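Interphotoreceptor retinoid-binding protein (Xenopus laevis, PDB 1J7X) probably binds and carries retinoids between the photoreceptors and the pigment epithelium of the eye, this chain being one functional unit of it. Local coordinates at residues F113-V119 with N150-T156; Y19-R24 with T58-L63. The contacts are given in a common frame with arbitrary orientation. Residues are numbered along the deposited sequence.

Overall arrangement
The two contacts lie in different parts of the chain and follow one another in sequence: contact 2 (19-24 with 58-63) is complete before contact 1 (113-119 with 150-156) begins. Their centres are 27 Å apart, and their nearest atoms are about 13 Å apart, so they do not touch. Contact 2 belongs to the N-terminal helical part, where it joins the loops after helices 2-18 and 43-58 and meets strand 254-265 of the antiparallel sheet. Contact 1 joins loops that leave two neighbouring parallel strands of the mixed sheet, 108-112 and 142-146, in the part related to the ClpP/crotonase clan. Each contact thus ties together loops within its own part of the protein.

Contact 1. Residues F113-V119 with N150-T156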
loop_
_atom_site.group_PDB
_atom_site.type_symbol
_atom_site.label_atom_id
_atom_site.label_comp_id
_atom_site.label_asym_id
_atom_site.label_seq_id
_atom_site.Cartn_x
_atom_site.Cartn_y
_atom_site.Cartn_z
ATOM N N PHE A 113 -0.005 -9.280 12.674
ATOM C CA PHE A 113 0.844 -8.205 13.109
ATOM C C PHE A 113 0.168 -6.922 12.594
ATOM O O PHE A 113 -0.509 -7.002 11.577
ATOM C CB PHE A 113 2.309 -8.325 12.739
ATOM C CG PHE A 113 2.579 -8.430 11.251
ATOM C CD1 PHE A 113 2.274 -9.585 10.562
ATOM C CD2 PHE A 113 3.061 -7.336 10.570
ATOM C CE1 PHE A 113 2.515 -9.659 9.265
ATOM C CE2 PHE A 113 3.347 -7.474 9.254
ATOM C CZ PHE A 113 3.055 -8.585 8.614
ATOM N N ASP A 114 0.281 -5.825 13.316
ATOM C CA ASP A 114 -0.508 -4.660 13.068
ATOM C C ASP A 114 0.240 -3.357 12.598
ATOM O O ASP A 114 -0.353 -2.258 12.602
ATOM C CB ASP A 114 -1.275 -4.308 14.283
ATOM C CG ASP A 114 -2.212 -5.367 14.744
ATOM O OD1 ASP A 114 -2.492 -6.334 14.052
ATOM O OD2 ASP A 114 -2.704 -5.279 15.906
ATOM N N GLN A 115 1.523 -3.523 12.280
ATOM C CA GLN A 115 2.294 -2.444 11.730
ATOM C C GLN A 115 3.392 -3.024 10.844
ATOM O O GLN A 115 3.645 -4.180 10.958
ATOM C CB GLN A 115 2.865 -1.614 12.873
ATOM C CG GLN A 115 3.819 -2.285 13.714
ATOM C CD GLN A 115 4.429 -1.353 14.722
ATOM O OE1 GLN A 115 3.803 -1.106 15.810
ATOM N NE2 GLN A 115 5.678 -0.952 14.466
ATOM N N PHE A 116 4.015 -2.203 10.013
ATOM C CA PHE A 116 5.156 -2.562 9.167
ATOM C C PHE A 116 6.248 -1.558 9.643
ATOM O O PHE A 116 6.167 -0.396 9.432
ATOM C CB PHE A 116 4.837 -2.374 7.698
ATOM C CG PHE A 116 4.232 -3.581 7.075
ATOM C CD1 PHE A 116 2.904 -3.832 7.233
ATOM C CD2 PHE A 116 5.010 -4.424 6.278
ATOM C CE1 PHE A 116 2.398 -4.976 6.704
ATOM C CE2 PHE A 116 4.480 -5.536 5.695
ATOM C CZ PHE A 116 3.176 -5.803 5.899
ATOM N N ALA A 117 7.263 -2.040 10.269
ATOM C CA ALA A 117 8.378 -1.181 10.645
ATOM C C ALA A 117 9.372 -1.046 9.473
ATOM O O ALA A 117 9.343 -1.840 8.556
ATOM C CB ALA A 117 9.059 -1.808 11.791
ATOM N N ASP A 118 10.204 -0.033 9.554
ATOM C CA ASP A 118 11.195 0.240 8.555
ATOM C C ASP A 118 12.166 -0.978 8.475
ATOM O O ASP A 118 12.369 -1.695 9.468
ATOM C CB ASP A 118 12.007 1.494 8.918
ATOM C CG ASP A 118 12.993 1.853 7.844
ATOM O OD1 ASP A 118 12.569 2.392 6.799
ATOM O OD2 ASP A 118 14.187 1.494 7.969
ATOM N N VAL A 119 12.729 -1.161 7.296
ATOM C CA VAL A 119 13.619 -2.287 7.129
ATOM C C VAL A 119 14.814 -2.242 8.148
ATOM O O VAL A 119 15.402 -3.277 8.464
ATOM C CB VAL A 119 14.047 -2.472 5.656
ATOM C CG1 VAL A 119 15.009 -1.392 5.237
ATOM C CG2 VAL A 119 14.601 -3.883 5.424
ATOM N N ASN A 150 -3.869 -3.793 10.646
ATOM C CA ASN A 150 -2.560 -3.319 10.286
ATOM C C ASN A 150 -2.625 -2.045 9.508
ATOM O O ASN A 150 -3.024 -1.965 8.348
ATOM C CB ASN A 150 -1.811 -4.392 9.639
ATOM C CG ASN A 150 -0.326 -4.125 9.463
ATOM O OD1 ASN A 150 0.142 -2.995 9.211
ATOM N ND2 ASN A 150 0.475 -5.183 9.589
ATOM N N VAL A 151 -2.266 -0.985 10.231
ATOM C CA VAL A 151 -2.287 0.377 9.708
ATOM C C VAL A 151 -0.994 0.752 9.024
ATOM O O VAL A 151 -0.778 1.842 8.524
ATOM C CB VAL A 151 -2.542 1.380 10.863
ATOM C CG1 VAL A 151 -3.913 1.049 11.445
ATOM C CG2 VAL A 151 -1.375 1.399 11.875
ATOM N N GLY A 152 -0.199 -0.262 8.710
ATOM C CA GLY A 152 0.999 -0.102 7.901
ATOM C C GLY A 152 2.154 0.601 8.581
ATOM O O GLY A 152 2.627 0.229 9.749
ATOM N N GLY A 153 2.719 1.495 7.821
ATOM C CA GLY A 153 3.981 2.252 8.128
ATOM C C GLY A 153 4.802 2.383 6.892
ATOM O O GLY A 153 4.280 2.422 5.737
ATOM N N SER A 154 6.142 2.355 7.054
ATOM C CA SER A 154 7.085 2.422 5.966
ATOM C C SER A 154 6.984 1.151 5.123
ATOM O O SER A 154 6.692 0.053 5.666
ATOM C CB SER A 154 8.487 2.463 6.554
ATOM O OG SER A 154 9.453 2.168 5.513
ATOM N N SER A 155 7.197 1.288 3.813
ATOM C CA SER A 155 7.152 0.136 2.897
ATOM C C SER A 155 8.523 -0.454 2.712
ATOM O O SER A 155 8.670 -1.365 1.915
ATOM C CB SER A 155 6.539 0.512 1.496
ATOM O OG SER A 155 5.247 1.021 1.799
ATOM N N THR A 156 9.526 0.082 3.371
ATOM C CA THR A 156 10.930 -0.390 3.108
ATOM C C THR A 156 11.202 -1.868 3.322
ATOM O O THR A 156 12.019 -2.441 2.652
ATOM C CB THR A 156 11.984 0.429 3.930
ATOM O OG1 THR A 156 11.756 0.324 5.348
ATOM C CG2 THR A 156 11.930 1.927 3.582
HETATM O O HOH W 1 8.370 -2.005 6.044
#
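Neither segment is a regular helix or strand. Both are loops that follow adjacent parallel strands of the ClpP/crotonase-like mixed sheet: 113-119 leaves strand 108-112 and leads into helix 119-137. Segment 150-156 follows strand 142-146 before helix 158-163. They run side by side in the same direction, with CA atoms 3.7 Å apart at Asp114 and Asn150 and 5.2 Å apart at Val119 and Thr156. The firm backbone bond is Phe116 N to Gly152 O, 2.8 Å. A weak one joins Val151 N to Asp114 O at 3.3 Å. Further along, a water bridges Ala117 O and Ser154 O, 2.7 Å from each. The backbones come close at Gly153, where a CB would clash with Phe116 O.

Asn150 turns its side chain into the junction. Asn150 ND2 donates to Phe113 O at 2.9 Å, and Asn150 OD1 accepts from Gly152 N at 2.8 Å, which makes an Asx turn. Asn150 ND2 also lies 3.5 Å from Phe113 CD2 and 3.5 Å from Phe116 CE1. The Phe116 ring also packs on Val158 and Leu161 of helix 158-163 and on Ala216 of helix 216-226. Asp114 points away and forms a salt bridge with Arg112. At the far end, Asp118 is the N-cap of helix 119-137, and its OD2 bonds to Ser120 OG. Thr156 closes the contact there with its hydroxyl: Thr156 OG1 donates to Asp118 OD1 at 2.7 Å and accepts from Val119 N at 2.6 Å.

Contact 2. Residues Y19-R24 with T58-L63; sequences YAFSER and TEDPRL
Tyr19 lays one ring face against Leu63; Tyr19 CE1 is 4.2 Å from Leu63 CD2. Its chi1 is t, and Tyr19 OH donates to Asp60 OD2 at 2.7 Å. Tyr19 is the first residue past helix 2-18; residues 22-24 then take helical phi/psi, and Arg24 N bonds to Phe21 O at 2.9 Å. Opposite, Glu59 leaves helix 43-58 with positive phi, and Asp60 to Leu63 form a type I turn. CA atoms lie 8.1 Å apart at Tyr19 and Leu63, and 7.4 Å at Arg24 and Thr58, so side chains make the contact. Asp60 (chi1 t) holds Arg62 (chi1 m) in a salt bridge, Arg62 NE to Asp60 OD1 2.9 Å, and Arg62 NH2 donates to Asp60 OD2 at 2.9 Å. Phe21 (chi1 m) brings CE2 to 3.5 Å from Arg62 NH2. The extended Arg24 donates weakly from NH1 to Tyr19 OH, 3.2 Å. Arg62 also bonds to Asn262 of strand 254-265. Asp60 OD1 accepts from Arg62 N at 3.2 Å: an Asx turn opening a type I beta turn, here linking helix 43-58 to strand 64-67.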
loop_
_atom_site.group_PDB
_atom_site.type_symbol
_atom_site.label_atom_id
_atom_site.label_comp_id
_atom_site.label_asym_id
_atom_site.label_seq_id
_atom_site.Cartn_x
_atom_site.Cartn_y
_atom_site.Cartn_z
ATOM N N TYR A 19 3.232 15.724 -11.319
ATOM C CA TYR A 19 2.234 14.671 -11.569
ATOM C C TYR A 19 2.917 13.441 -12.144
ATOM O O TYR A 19 3.537 13.509 -13.243
ATOM C CB TYR A 19 1.158 15.179 -12.522
ATOM C CG TYR A 19 0.105 14.201 -12.854
ATOM C CD1 TYR A 19 -0.440 13.386 -11.852
ATOM C CD2 TYR A 19 -0.418 14.088 -14.106
ATOM C CE1 TYR A 19 -1.445 12.530 -12.103
ATOM C CE2 TYR A 19 -1.377 13.098 -14.385
ATOM C CZ TYR A 19 -1.967 12.376 -13.322
ATOM O OH TYR A 19 -2.940 11.460 -13.614
ATOM N N ALA A 20 2.744 12.313 -11.469
ATOM C CA ALA A 20 3.387 11.067 -11.925
ATOM C C ALA A 20 3.263 10.734 -13.406
ATOM O O ALA A 20 4.174 10.156 -13.983
ATOM C CB ALA A 20 2.876 9.901 -11.173
ATOM N N PHE A 21 2.123 11.021 -14.000
ATOM C CA PHE A 21 1.870 10.699 -15.406
ATOM C C PHE A 21 2.287 11.917 -16.273
ATOM O O PHE A 21 1.443 12.587 -16.800
ATOM C CB PHE A 21 0.430 10.388 -15.647
ATOM C CG PHE A 21 -0.003 8.993 -15.268
ATOM C CD1 PHE A 21 0.436 7.904 -15.986
ATOM C CD2 PHE A 21 -0.861 8.778 -14.211
ATOM C CE1 PHE A 21 0.044 6.723 -15.687
ATOM C CE2 PHE A 21 -1.244 7.549 -13.902
ATOM C CZ PHE A 21 -0.813 6.507 -14.617
ATOM N N SER A 22 3.588 12.147 -16.419
ATOM C CA SER A 22 4.122 13.228 -17.275
ATOM C C SER A 22 3.572 13.316 -18.689
ATOM O O SER A 22 3.390 14.443 -19.257
ATOM C CB SER A 22 5.644 13.187 -17.229
ATOM O OG SER A 22 6.107 12.049 -17.939
ATOM N N GLU A 23 3.271 12.145 -19.208
ATOM C CA GLU A 23 2.791 12.015 -20.555
ATOM C C GLU A 23 1.462 12.614 -20.705
ATOM O O GLU A 23 1.008 12.805 -21.804
ATOM C CB GLU A 23 2.827 10.536 -21.001
ATOM C CG GLU A 23 1.894 9.609 -20.247
ATOM C CD GLU A 23 2.561 8.747 -19.170
ATOM O OE1 GLU A 23 3.300 9.320 -18.323
ATOM O OE2 GLU A 23 2.305 7.485 -19.220
ATOM N N ARG A 24 0.778 12.963 -19.583
ATOM C CA ARG A 24 -0.513 13.577 -19.699
ATOM C C ARG A 24 -0.448 15.105 -19.669
ATOM O O ARG A 24 -1.438 15.752 -19.930
ATOM C CB ARG A 24 -1.470 13.076 -18.560
ATOM C CG ARG A 24 -1.740 11.559 -18.715
ATOM C CD ARG A 24 -2.462 10.955 -17.637
ATOM N NE ARG A 24 -2.717 9.532 -17.827
ATOM C CZ ARG A 24 -3.378 8.792 -16.924
ATOM N NH1 ARG A 24 -3.821 9.362 -15.805
ATOM N NH2 ARG A 24 -3.611 7.525 -17.140
ATOM N N THR A 58 -7.937 12.586 -16.890
ATOM C CA THR A 58 -6.892 11.648 -16.380
ATOM C C THR A 58 -7.387 10.344 -15.843
ATOM O O THR A 58 -6.655 9.380 -15.783
ATOM C CB THR A 58 -6.065 12.274 -15.205
ATOM O OG1 THR A 58 -6.941 12.470 -14.076
ATOM C CG2 THR A 58 -5.534 13.690 -15.621
ATOM N N GLU A 59 -8.607 10.273 -15.358
ATOM C CA GLU A 59 -9.101 9.036 -14.793
ATOM C C GLU A 59 -8.212 8.570 -13.709
ATOM O O GLU A 59 -7.922 7.373 -13.598
ATOM C CB GLU A 59 -9.330 7.949 -15.836
ATOM C CG GLU A 59 -10.433 8.356 -16.854
ATOM C CD GLU A 59 -10.778 7.143 -17.787
ATOM O OE1 GLU A 59 -9.897 6.348 -18.083
ATOM O OE2 GLU A 59 -11.919 6.969 -18.161
ATOM N N ASP A 60 -7.703 9.513 -12.945
ATOM C CA ASP A 60 -6.786 9.277 -11.852
ATOM C C ASP A 60 -7.325 9.905 -10.636
ATOM O O ASP A 60 -6.964 11.050 -10.280
ATOM C CB ASP A 60 -5.408 9.845 -12.235
ATOM C CG ASP A 60 -4.339 9.548 -11.252
ATOM O OD1 ASP A 60 -4.578 9.006 -10.163
ATOM O OD2 ASP A 60 -3.111 9.863 -11.494
ATOM N N PRO A 61 -8.043 9.115 -9.818
ATOM C CA PRO A 61 -8.607 9.591 -8.560
ATOM C C PRO A 61 -7.624 10.139 -7.476
ATOM O O PRO A 61 -8.066 10.798 -6.538
ATOM C CB PRO A 61 -9.365 8.330 -7.979
ATOM C CG PRO A 61 -9.544 7.436 -9.095
ATOM C CD PRO A 61 -8.355 7.701 -10.083
ATOM N N ARG A 62 -6.338 9.885 -7.651
ATOM C CA ARG A 62 -5.332 10.321 -6.701
ATOM C C ARG A 62 -5.094 11.845 -6.782
ATOM O O ARG A 62 -4.719 12.467 -5.817
ATOM C CB ARG A 62 -4.028 9.565 -6.947
ATOM C CG ARG A 62 -4.077 8.047 -6.851
ATOM C CD ARG A 62 -2.806 7.414 -7.267
ATOM N NE ARG A 62 -2.495 7.763 -8.660
ATOM C CZ ARG A 62 -1.330 7.614 -9.200
ATOM N NH1 ARG A 62 -0.379 6.934 -8.572
ATOM N NH2 ARG A 62 -1.131 8.096 -10.401
ATOM N N LEU A 63 -5.321 12.427 -7.972
ATOM C CA LEU A 63 -5.134 13.813 -8.252
ATOM C C LEU A 63 -6.427 14.457 -7.915
ATOM O O LEU A 63 -7.434 14.306 -8.630
ATOM C CB LEU A 63 -4.803 13.989 -9.745
ATOM C CG LEU A 63 -4.748 15.357 -10.307
ATOM C CD1 LEU A 63 -3.660 16.095 -9.525
ATOM C CD2 LEU A 63 -4.478 15.356 -11.835
#